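PDB 5XH8: extracellular invertase from Aspergillus kawachii, which is a family GH32 beta-fructofuranosidase that probably splits sucrose and, with high transfructosylation activity, passes fructose on to build fructooligosaccharides such as 1-kestose. Local coordinates for residues D78-N83 with G144-T149; E228-T233 with W243-E248; G443-K448 with I575-N580. All blocks are in the same frame, centred on the assembly; numbering follows the deposited sequence.

Interaction 1: residues D78-N83 with G144-T149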
loop_
_atom_site.group_PDB
_atom_site.type_symbol
_atom_site.label_atom_id
_atom_site.label_comp_id
_atom_site.label_asym_id
_atom_site.label_seq_id
_atom_site.Cartn_x
_atom_site.Cartn_y
_atom_site.Cartn_z
ATOM N N ASP A 78 8.967 -32.810 -7.223
ATOM C CA ASP A 78 9.232 -31.384 -7.345
ATOM C C ASP A 78 8.356 -30.736 -8.416
ATOM O O ASP A 78 8.094 -31.343 -9.435
ATOM C CB ASP A 78 10.689 -31.139 -7.709
ATOM C CG ASP A 78 11.625 -31.507 -6.588
ATOM O OD1 ASP A 78 11.521 -30.888 -5.501
ATOM O OD2 ASP A 78 12.412 -32.464 -6.789
ATOM N N LEU A 79 7.921 -29.501 -8.164
ATOM C CA LEU A 79 7.437 -28.624 -9.213
ATOM C C LEU A 79 8.600 -27.765 -9.641
ATOM O O LEU A 79 9.405 -27.364 -8.801
ATOM C CB LEU A 79 6.239 -27.795 -8.737
ATOM C CG LEU A 79 5.022 -28.659 -8.383
ATOM C CD1 LEU A 79 3.990 -27.880 -7.574
ATOM C CD2 LEU A 79 4.367 -29.290 -9.611
ATOM N N ASN A 80 8.712 -27.507 -10.946
ATOM C CA ASN A 80 9.790 -26.661 -11.514
ATOM C C ASN A 80 11.187 -27.072 -11.170
ATOM O O ASN A 80 12.055 -26.197 -11.057
ATOM C CB ASN A 80 9.716 -25.221 -11.010
ATOM C CG ASN A 80 8.383 -24.609 -11.194
ATOM O OD1 ASN A 80 7.884 -23.931 -10.306
ATOM N ND2 ASN A 80 7.798 -24.823 -12.344
ATOM N N GLN A 81 11.407 -28.358 -10.946
ATOM C CA GLN A 81 12.707 -28.848 -10.516
ATOM C C GLN A 81 13.221 -28.115 -9.275
ATOM O O GLN A 81 14.433 -27.954 -9.106
ATOM C CB GLN A 81 13.722 -28.740 -11.667
ATOM C CG GLN A 81 13.200 -29.200 -13.025
ATOM C CD GLN A 81 14.208 -28.918 -14.122
ATOM O OE1 GLN A 81 14.042 -27.981 -14.908
ATOM N NE2 GLN A 81 15.284 -29.696 -14.146
ATOM N N GLY A 82 12.279 -27.674 -8.424
ATOM C CA GLY A 82 12.584 -27.033 -7.180
ATOM C C GLY A 82 12.624 -25.531 -7.235
ATOM O O GLY A 82 12.661 -24.922 -6.192
ATOM N N ASN A 83 12.610 -24.941 -8.427
ATOM C CA ASN A 83 12.612 -23.487 -8.588
ATOM C C ASN A 83 11.270 -22.899 -8.122
ATOM O O ASN A 83 10.220 -23.548 -8.213
ATOM C CB ASN A 83 12.902 -23.071 -10.034
ATOM C CG ASN A 83 14.274 -23.532 -10.509
ATOM O OD1 ASN A 83 14.405 -24.182 -11.539
ATOM N ND2 ASN A 83 15.278 -23.255 -9.738
ATOM N N GLY A 144 -1.508 -25.502 -12.638
ATOM C CA GLY A 144 -1.361 -26.703 -11.801
ATOM C C GLY A 144 -0.423 -26.512 -10.608
ATOM O O GLY A 144 0.030 -27.481 -10.029
ATOM N N GLY A 145 -0.147 -25.268 -10.224
ATOM C CA GLY A 145 0.642 -24.987 -9.042
ATOM C C GLY A 145 2.131 -24.771 -9.209
ATOM O O GLY A 145 2.822 -24.548 -8.226
ATOM N N SER A 146 2.622 -24.808 -10.438
ATOM C CA SER A 146 4.020 -24.519 -10.734
ATOM C C SER A 146 4.367 -23.032 -10.683
ATOM O O SER A 146 5.508 -22.690 -10.362
ATOM C CB SER A 146 4.416 -25.109 -12.078
ATOM O OG SER A 146 4.485 -26.522 -11.975
ATOM N N ASN A 147 3.413 -22.167 -11.006
ATOM C CA ASN A 147 3.606 -20.714 -10.943
ATOM C C ASN A 147 2.371 -20.068 -10.351
ATOM O O ASN A 147 1.267 -20.323 -10.797
ATOM C CB ASN A 147 3.855 -20.113 -12.330
ATOM C CG ASN A 147 5.147 -20.583 -12.925
ATOM O OD1 ASN A 147 6.185 -20.040 -12.616
ATOM N ND2 ASN A 147 5.101 -21.638 -13.746
ATOM N N PHE A 148 2.575 -19.245 -9.333
ATOM C CA PHE A 148 1.539 -18.382 -8.826
ATOM C C PHE A 148 1.755 -16.975 -9.404
ATOM O O PHE A 148 2.679 -16.290 -9.033
ATOM C CB PHE A 148 1.520 -18.409 -7.295
ATOM C CG PHE A 148 0.789 -19.602 -6.751
ATOM C CD1 PHE A 148 1.401 -20.859 -6.733
ATOM C CD2 PHE A 148 -0.528 -19.495 -6.346
ATOM C CE1 PHE A 148 0.714 -21.978 -6.284
ATOM C CE2 PHE A 148 -1.219 -20.599 -5.882
ATOM C CZ PHE A 148 -0.594 -21.848 -5.846
ATOM N N THR A 149 0.896 -16.597 -10.346
ATOM C CA THR A 149 0.950 -15.314 -11.012
ATOM C C THR A 149 0.354 -14.254 -10.112
ATOM O O THR A 149 -0.817 -14.331 -9.718
ATOM C CB THR A 149 0.123 -15.343 -12.305
ATOM O OG1 THR A 149 0.426 -16.544 -13.009
ATOM C CG2 THR A 149 0.429 -14.105 -13.192
HETATM O O HOH W 1 6.458 -28.190 -12.572
#
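Leu79 and Asn80 lean on Ser146 and the glycine before it, and the contact shows how two neighbouring loops can meet through a few side-chain atoms and one shared water. Leu79 divides its two methyls between two partners. Its CG lies anti to its own carbonyl carbon and its CD1 roughly anti to CA (chi2 165°), and this branch reaches the carbonyl of Gly145, with CD1 3.6 Å from Gly145 O. The other branch goes to the serine hydroxyl, Leu79 CD2 standing 3.6 Å from Ser146 OG. That hydroxyl sits beside its own backbone N, anti to its carbonyl carbon (chi1 -71°), and it hydrogen-bonds to a water, 2.7 Å from Ser146 OG. The same water accepts from the other loop at 2.9 Å from Asn80 N, so it joins a side chain of one loop to the backbone of the other. The amide of Asn80 comes up against Ser146, although its two ends are not securely told apart. Asn80 has a left-handed backbone (phi 55°), as does Gln81 after it, and the turn is closed by Gly82 N giving to Leu79 O at 2.9 Å. Behind the contact, Leu79 also packs on Ser67 and Thr69 of strand 65-70, while Asn147 ND2 is taken by Asp143. Loops following strands 77-78 and 134-140 are thus joined at the surface of the propeller domain. The chemistry is that of a modest surface contact: leucine methyls lie against a carbonyl and a hydroxyl, and a single water carries the polar link.

Interaction 2: residues E228-T233 with W243-E248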
loop_
_atom_site.group_PDB
_atom_site.type_symbol
_atom_site.label_atom_id
_atom_site.label_comp_id
_atom_site.label_asym_id
_atom_site.label_seq_id
_atom_site.Cartn_x
_atom_site.Cartn_y
_atom_site.Cartn_z
ATOM N N GLU A 228 -2.278 -11.527 23.985
ATOM C CA GLU A 228 -1.759 -11.762 25.325
ATOM C C GLU A 228 -0.805 -10.639 25.658
ATOM O O GLU A 228 -0.212 -10.044 24.747
ATOM C CB GLU A 228 -1.001 -13.087 25.391
ATOM C CG GLU A 228 -1.823 -14.317 25.077
ATOM C CD GLU A 228 -2.823 -14.682 26.162
ATOM O OE1 GLU A 228 -2.780 -14.092 27.257
ATOM O OE2 GLU A 228 -3.660 -15.562 25.890
ATOM N N PRO A 229 -0.642 -10.330 26.962
ATOM C CA PRO A 229 0.326 -9.314 27.370
ATOM C C PRO A 229 1.755 -9.700 27.018
ATOM O O PRO A 229 2.102 -10.890 27.052
ATOM C CB PRO A 229 0.184 -9.269 28.913
ATOM C CG PRO A 229 -1.157 -9.826 29.187
ATOM C CD PRO A 229 -1.404 -10.855 28.113
ATOM N N THR A 230 2.570 -8.699 26.708
ATOM C CA THR A 230 3.970 -8.898 26.340
ATOM C C THR A 230 4.720 -9.840 27.281
ATOM O O THR A 230 4.820 -9.590 28.479
ATOM C CB THR A 230 4.723 -7.557 26.311
ATOM O OG1 THR A 230 4.024 -6.643 25.473
ATOM C CG2 THR A 230 6.113 -7.725 25.791
ATOM N N ASN A 231 5.245 -10.923 26.714
ATOM C CA ASN A 231 6.067 -11.900 27.422
ATOM C C ASN A 231 5.376 -12.584 28.602
ATOM O O ASN A 231 6.032 -13.037 29.526
ATOM C CB ASN A 231 7.409 -11.291 27.841
ATOM C CG ASN A 231 8.507 -12.332 27.967
ATOM O OD1 ASN A 231 8.462 -13.396 27.350
ATOM N ND2 ASN A 231 9.497 -12.034 28.779
ATOM N N SER A 232 4.055 -12.698 28.522
ATOM C CA SER A 232 3.289 -13.477 29.452
ATOM C C SER A 232 3.443 -14.939 29.048
ATOM O O SER A 232 4.087 -15.265 28.025
ATOM C CB SER A 232 1.819 -13.025 29.441
ATOM O OG SER A 232 1.253 -13.068 28.138
ATOM N N THR A 233 2.880 -15.818 29.867
ATOM C CA THR A 233 3.033 -17.258 29.670
ATOM C C THR A 233 1.778 -18.032 30.097
ATOM O O THR A 233 1.024 -17.569 30.953
ATOM C CB THR A 233 4.260 -17.776 30.426
ATOM O OG1 THR A 233 4.463 -19.146 30.084
ATOM C CG2 THR A 233 4.074 -17.638 31.967
ATOM N N TRP A 243 4.266 -16.828 25.684
ATOM C CA TRP A 243 3.607 -16.076 24.633
ATOM C C TRP A 243 4.591 -15.068 24.023
ATOM O O TRP A 243 4.487 -14.736 22.853
ATOM C CB TRP A 243 2.360 -15.362 25.160
ATOM C CG TRP A 243 1.305 -16.258 25.796
ATOM C CD1 TRP A 243 0.643 -16.025 26.981
ATOM C CD2 TRP A 243 0.782 -17.501 25.292
ATOM N NE1 TRP A 243 -0.261 -17.035 27.239
ATOM C CE2 TRP A 243 -0.197 -17.955 26.225
ATOM C CE3 TRP A 243 1.041 -18.285 24.152
ATOM C CZ2 TRP A 243 -0.914 -19.141 26.038
ATOM C CZ3 TRP A 243 0.334 -19.470 23.969
ATOM C CH2 TRP A 243 -0.636 -19.888 24.904
ATOM N N ALA A 244 5.524 -14.582 24.842
ATOM C CA ALA A 244 6.726 -13.925 24.381
ATOM C C ALA A 244 6.412 -12.593 23.676
ATOM O O ALA A 244 5.394 -11.943 24.006
ATOM C CB ALA A 244 7.560 -14.890 23.535
ATOM N N PHE A 245 7.249 -12.164 22.732
ATOM C CA PHE A 245 7.144 -10.783 22.222
ATOM C C PHE A 245 6.409 -10.592 20.912
ATOM O O PHE A 245 6.108 -9.460 20.537
ATOM C CB PHE A 245 8.519 -10.184 22.141
ATOM C CG PHE A 245 9.183 -10.017 23.487
ATOM C CD1 PHE A 245 9.904 -11.056 24.058
ATOM C CD2 PHE A 245 9.095 -8.809 24.177
ATOM C CE1 PHE A 245 10.532 -10.903 25.287
ATOM C CE2 PHE A 245 9.716 -8.643 25.418
ATOM C CZ PHE A 245 10.439 -9.691 25.970
ATOM N N ASN A 246 6.119 -11.683 20.209
ATOM C CA ASN A 246 5.482 -11.608 18.890
ATOM C C ASN A 246 5.026 -13.005 18.492
ATOM O O ASN A 246 5.722 -13.960 18.774
ATOM C CB ASN A 246 6.489 -11.063 17.862
ATOM C CG ASN A 246 5.852 -10.777 16.525
ATOM O OD1 ASN A 246 4.973 -9.921 16.411
ATOM N ND2 ASN A 246 6.297 -11.488 15.503
ATOM N N PHE A 247 3.848 -13.120 17.882
ATOM C CA PHE A 247 3.385 -14.376 17.303
ATOM C C PHE A 247 3.704 -14.428 15.791
ATOM O O PHE A 247 3.594 -13.417 15.098
ATOM C CB PHE A 247 1.865 -14.559 17.436
ATOM C CG PHE A 247 1.352 -14.810 18.842
ATOM C CD1 PHE A 247 2.174 -15.236 19.891
ATOM C CD2 PHE A 247 -0.006 -14.645 19.092
ATOM C CE1 PHE A 247 1.648 -15.450 21.161
ATOM C CE2 PHE A 247 -0.535 -14.870 20.367
ATOM C CZ PHE A 247 0.297 -15.283 21.391
ATOM N N GLU A 248 4.054 -15.631 15.321
ATOM C CA GLU A 248 4.376 -15.919 13.916
ATOM C C GLU A 248 3.608 -17.173 13.476
ATOM O O GLU A 248 3.209 -18.000 14.313
ATOM C CB GLU A 248 5.880 -16.149 13.765
ATOM C CG GLU A 248 6.743 -14.938 14.167
ATOM C CD GLU A 248 8.132 -15.008 13.587
ATOM O OE1 GLU A 248 8.981 -15.722 14.180
ATOM O OE2 GLU A 248 8.351 -14.394 12.497
HETATM O O HOH W 2 -1.828 -16.794 29.678
#
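Asn231 and Ala244 come together with their backbones in close contact, a good example of a loop that folds back and whose main polar groups find partners. Asn231 N gives to Ala244 O at 2.9 Å, from above the carbonyl plane. Trp243 N gives to Ser232 O at 2.8 Å, less straight at 135°. Within the type II turn from Pro229 to Ser232, Pro229 O is gripped twice, by Ser232 N and by Ser232 OG at 2.6 Å. That hydroxyl also lies in plane at the edge of the indole, Ser232 OG being 3.2 Å from Trp243 CD1. The indole N-H is met by a water, 2.9 Å from Trp243 NE1, which in turn donates to Thr233 O. Over one indole face lies Glu228, whose CG makes a CH-pi contact with the five-membered ring, while its carboxylate, nearly parallel to the ring (15°), has Trp226 NE1 as partner at OE2. Asn231 CB makes a CH-pi contact over one face of Phe245, offset toward the rim, and Phe245 also stacks on Trp125. Outside the pair, Asn231 O takes Arg242 NH2 and Thr233 OG1 meets Gly241 O. The loop therefore links the sheet ending in strand 219-227 to the one entered by strand 247-248: aliphatic carbons lie over aromatic faces, while two backbone bonds, a doubly gripped Pro229 O and a water at the indole N-H satisfy polar groups.

Interaction 3: residues G443-K448 with I575-N580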
loop_
_atom_site.group_PDB
_atom_site.type_symbol
_atom_site.label_atom_id
_atom_site.label_comp_id
_atom_site.label_asym_id
_atom_site.label_seq_id
_atom_site.Cartn_x
_atom_site.Cartn_y
_atom_site.Cartn_z
ATOM N N GLY A 443 24.632 -48.198 33.617
ATOM C CA GLY A 443 25.464 -48.465 32.432
ATOM C C GLY A 443 24.747 -48.532 31.100
ATOM O O GLY A 443 23.533 -48.345 31.021
ATOM N N VAL A 444 25.532 -48.788 30.053
ATOM C CA VAL A 444 25.023 -48.996 28.703
ATOM C C VAL A 444 25.194 -50.462 28.297
ATOM O O VAL A 444 26.295 -51.021 28.399
ATOM C CB VAL A 444 25.685 -48.044 27.661
ATOM C CG1 VAL A 444 25.665 -46.613 28.172
ATOM C CG2 VAL A 444 27.107 -48.456 27.302
ATOM N N VAL A 445 24.104 -51.070 27.833
ATOM C CA VAL A 445 24.071 -52.473 27.467
ATOM C C VAL A 445 23.868 -52.582 25.957
ATOM O O VAL A 445 22.752 -52.379 25.485
ATOM C CB VAL A 445 22.916 -53.194 28.204
ATOM C CG1 VAL A 445 22.864 -54.671 27.821
ATOM C CG2 VAL A 445 23.044 -53.001 29.712
ATOM N N PRO A 446 24.933 -52.930 25.195
ATOM C CA PRO A 446 24.800 -53.045 23.740
ATOM C C PRO A 446 23.657 -53.937 23.290
ATOM O O PRO A 446 23.385 -54.942 23.926
ATOM C CB PRO A 446 26.142 -53.646 23.311
ATOM C CG PRO A 446 27.106 -53.174 24.353
ATOM C CD PRO A 446 26.326 -53.175 25.637
ATOM N N PHE A 447 22.979 -53.556 22.213
ATOM C CA PHE A 447 22.003 -54.435 21.573
ATOM C C PHE A 447 22.766 -55.608 20.968
ATOM O O PHE A 447 23.912 -55.449 20.553
ATOM C CB PHE A 447 21.225 -53.709 20.448
ATOM C CG PHE A 447 20.016 -52.904 20.912
ATOM C CD1 PHE A 447 19.922 -52.379 22.202
ATOM C CD2 PHE A 447 18.972 -52.643 20.020
ATOM C CE1 PHE A 447 18.802 -51.654 22.600
ATOM C CE2 PHE A 447 17.857 -51.908 20.416
ATOM C CZ PHE A 447 17.772 -51.420 21.704
ATOM N N LYS A 448 22.135 -56.775 20.913
ATOM C CA LYS A 448 22.715 -57.921 20.222
ATOM C C LYS A 448 22.897 -57.616 18.746
ATOM O O LYS A 448 23.882 -58.051 18.130
ATOM C CB LYS A 448 21.836 -59.165 20.381
ATOM C CG LYS A 448 22.560 -60.452 20.021
ATOM C CD LYS A 448 21.609 -61.625 19.871
ATOM C CE LYS A 448 22.349 -62.877 19.424
ATOM N NZ LYS A 448 21.382 -63.870 18.877
ATOM N N ILE A 575 23.485 -49.234 18.853
ATOM C CA ILE A 575 22.428 -48.875 19.781
ATOM C C ILE A 575 22.575 -49.679 21.069
ATOM O O ILE A 575 22.847 -50.865 21.012
ATOM C CB ILE A 575 21.045 -49.147 19.159
ATOM C CG1 ILE A 575 20.826 -48.231 17.942
ATOM C CG2 ILE A 575 19.939 -48.946 20.197
ATOM C CD1 ILE A 575 19.543 -48.517 17.185
ATOM N N SER A 576 22.362 -49.033 22.210
ATOM C CA SER A 576 22.416 -49.695 23.508
ATOM C C SER A 576 21.286 -49.227 24.400
ATOM O O SER A 576 20.858 -48.066 24.294
ATOM C CB SER A 576 23.734 -49.370 24.196
ATOM O OG SER A 576 24.795 -49.829 23.399
ATOM N N PHE A 577 20.832 -50.113 25.298
ATOM C CA PHE A 577 19.992 -49.708 26.436
ATOM C C PHE A 577 20.841 -48.798 27.300
ATOM O O PHE A 577 22.064 -48.944 27.351
ATOM C CB PHE A 577 19.531 -50.902 27.293
ATOM C CG PHE A 577 18.705 -51.908 26.544
ATOM C CD1 PHE A 577 17.338 -51.747 26.432
ATOM C CD2 PHE A 577 19.299 -53.011 25.945
ATOM C CE1 PHE A 577 16.575 -52.663 25.721
ATOM C CE2 PHE A 577 18.543 -53.931 25.237
ATOM C CZ PHE A 577 17.177 -53.757 25.123
ATOM N N PHE A 578 20.202 -47.842 27.954
ATOM C CA PHE A 578 20.890 -46.958 28.878
ATOM C C PHE A 578 20.021 -46.781 30.112
ATOM O O PHE A 578 18.807 -46.619 29.999
ATOM C CB PHE A 578 21.162 -45.590 28.247
ATOM C CG PHE A 578 21.398 -44.503 29.259
ATOM C CD1 PHE A 578 22.621 -44.399 29.909
ATOM C CD2 PHE A 578 20.389 -43.615 29.595
ATOM C CE1 PHE A 578 22.841 -43.408 30.854
ATOM C CE2 PHE A 578 20.600 -42.619 30.539
ATOM C CZ PHE A 578 21.831 -42.510 31.169
ATOM N N HIS A 579 20.659 -46.802 31.279
ATOM C CA HIS A 579 19.979 -46.635 32.571
ATOM C C HIS A 579 21.032 -46.185 33.585
ATOM O O HIS A 579 22.140 -46.741 33.606
ATOM C CB HIS A 579 19.297 -47.950 32.967
ATOM C CG HIS A 579 18.726 -47.947 34.350
ATOM N ND1 HIS A 579 17.823 -47.000 34.782
ATOM C CD2 HIS A 579 18.928 -48.780 35.399
ATOM C CE1 HIS A 579 17.501 -47.244 36.039
ATOM N NE2 HIS A 579 18.157 -48.321 36.437
ATOM N N ASN A 580 20.726 -45.160 34.387
ATOM C CA ASN A 580 21.748 -44.554 35.273
ATOM C C ASN A 580 21.881 -45.251 36.644
ATOM O O ASN A 580 22.613 -44.783 37.507
ATOM C CB ASN A 580 21.514 -43.054 35.462
ATOM C CG ASN A 580 20.289 -42.746 36.288
ATOM O OD1 ASN A 580 19.372 -43.564 36.394
ATOM N ND2 ASN A 580 20.240 -41.545 36.841
#
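Phe447 is the residue most buried by the contact, and its ring meets two residues of the neighbouring strand, Ile575 and Phe577. Ile575 CG2 sits over the centre of the Phe447 ring, 3.5 Å from the ring centroid, in a CH-pi contact. That methyl lies anti to its own backbone N. Phe447 in turn presents CE1 to Phe577, standing over the centre of that ring with CE1 3.5 Å from Phe577 CE2. The two aromatic planes are inclined by 41°, so the pair is neither a parallel stack nor edge-to-face, though the side chains cross at about a right angle. The backbones form an antiparallel ladder. Phe447 N gives to Ile575 O at 2.9 Å, and Val445 pairs in both directions with Phe577, each bond 3.0 Å between N and O. Gly443 N reaches His579 O at 2.9 Å and His579 N gives back to Gly443 O in a longer bond, extending the ladder past Val444, whose CA lies 3.3 Å from Phe577 O in a CA-H...O contact. Val445 and Phe577 share one face of the sheet; Val444, Pro446, Ser576 and Phe578 occupy the other. Phe577 also meets Phe587 edge-to-face, and with Phe447 it packs on Val590, while Ile575 reaches Phe456 and Leu458: all belong to the second sheet of the beta-sandwich. The contact therefore adds the outermost strand by backbone bonds and, on its inner side, turns apolar groups toward the facing sheet, so that the same residues serve strand pairing and the packing between sheets.

The three contacts follow one another in series along the chain, none enclosing another, and no two of them touch. Interactions 1 and 2, with centres about 36 Å apart, both lie in the N-terminal domain and join neighbouring blades of the beta-propeller: 1 between the first two at the surface, 2 between the blade ending in strand 219-227 and that containing strand 247-248. Interaction 3 belongs to the C-terminal domain, its centre about 47 Å from that of interaction 1 and 42 Å from that of interaction 2, on an outermost strand of one sheet of the beta-sandwich. Together they illustrate a two-domain enzyme stitched locally, with loops linking the propeller blades and strand pairing at a sheet edge.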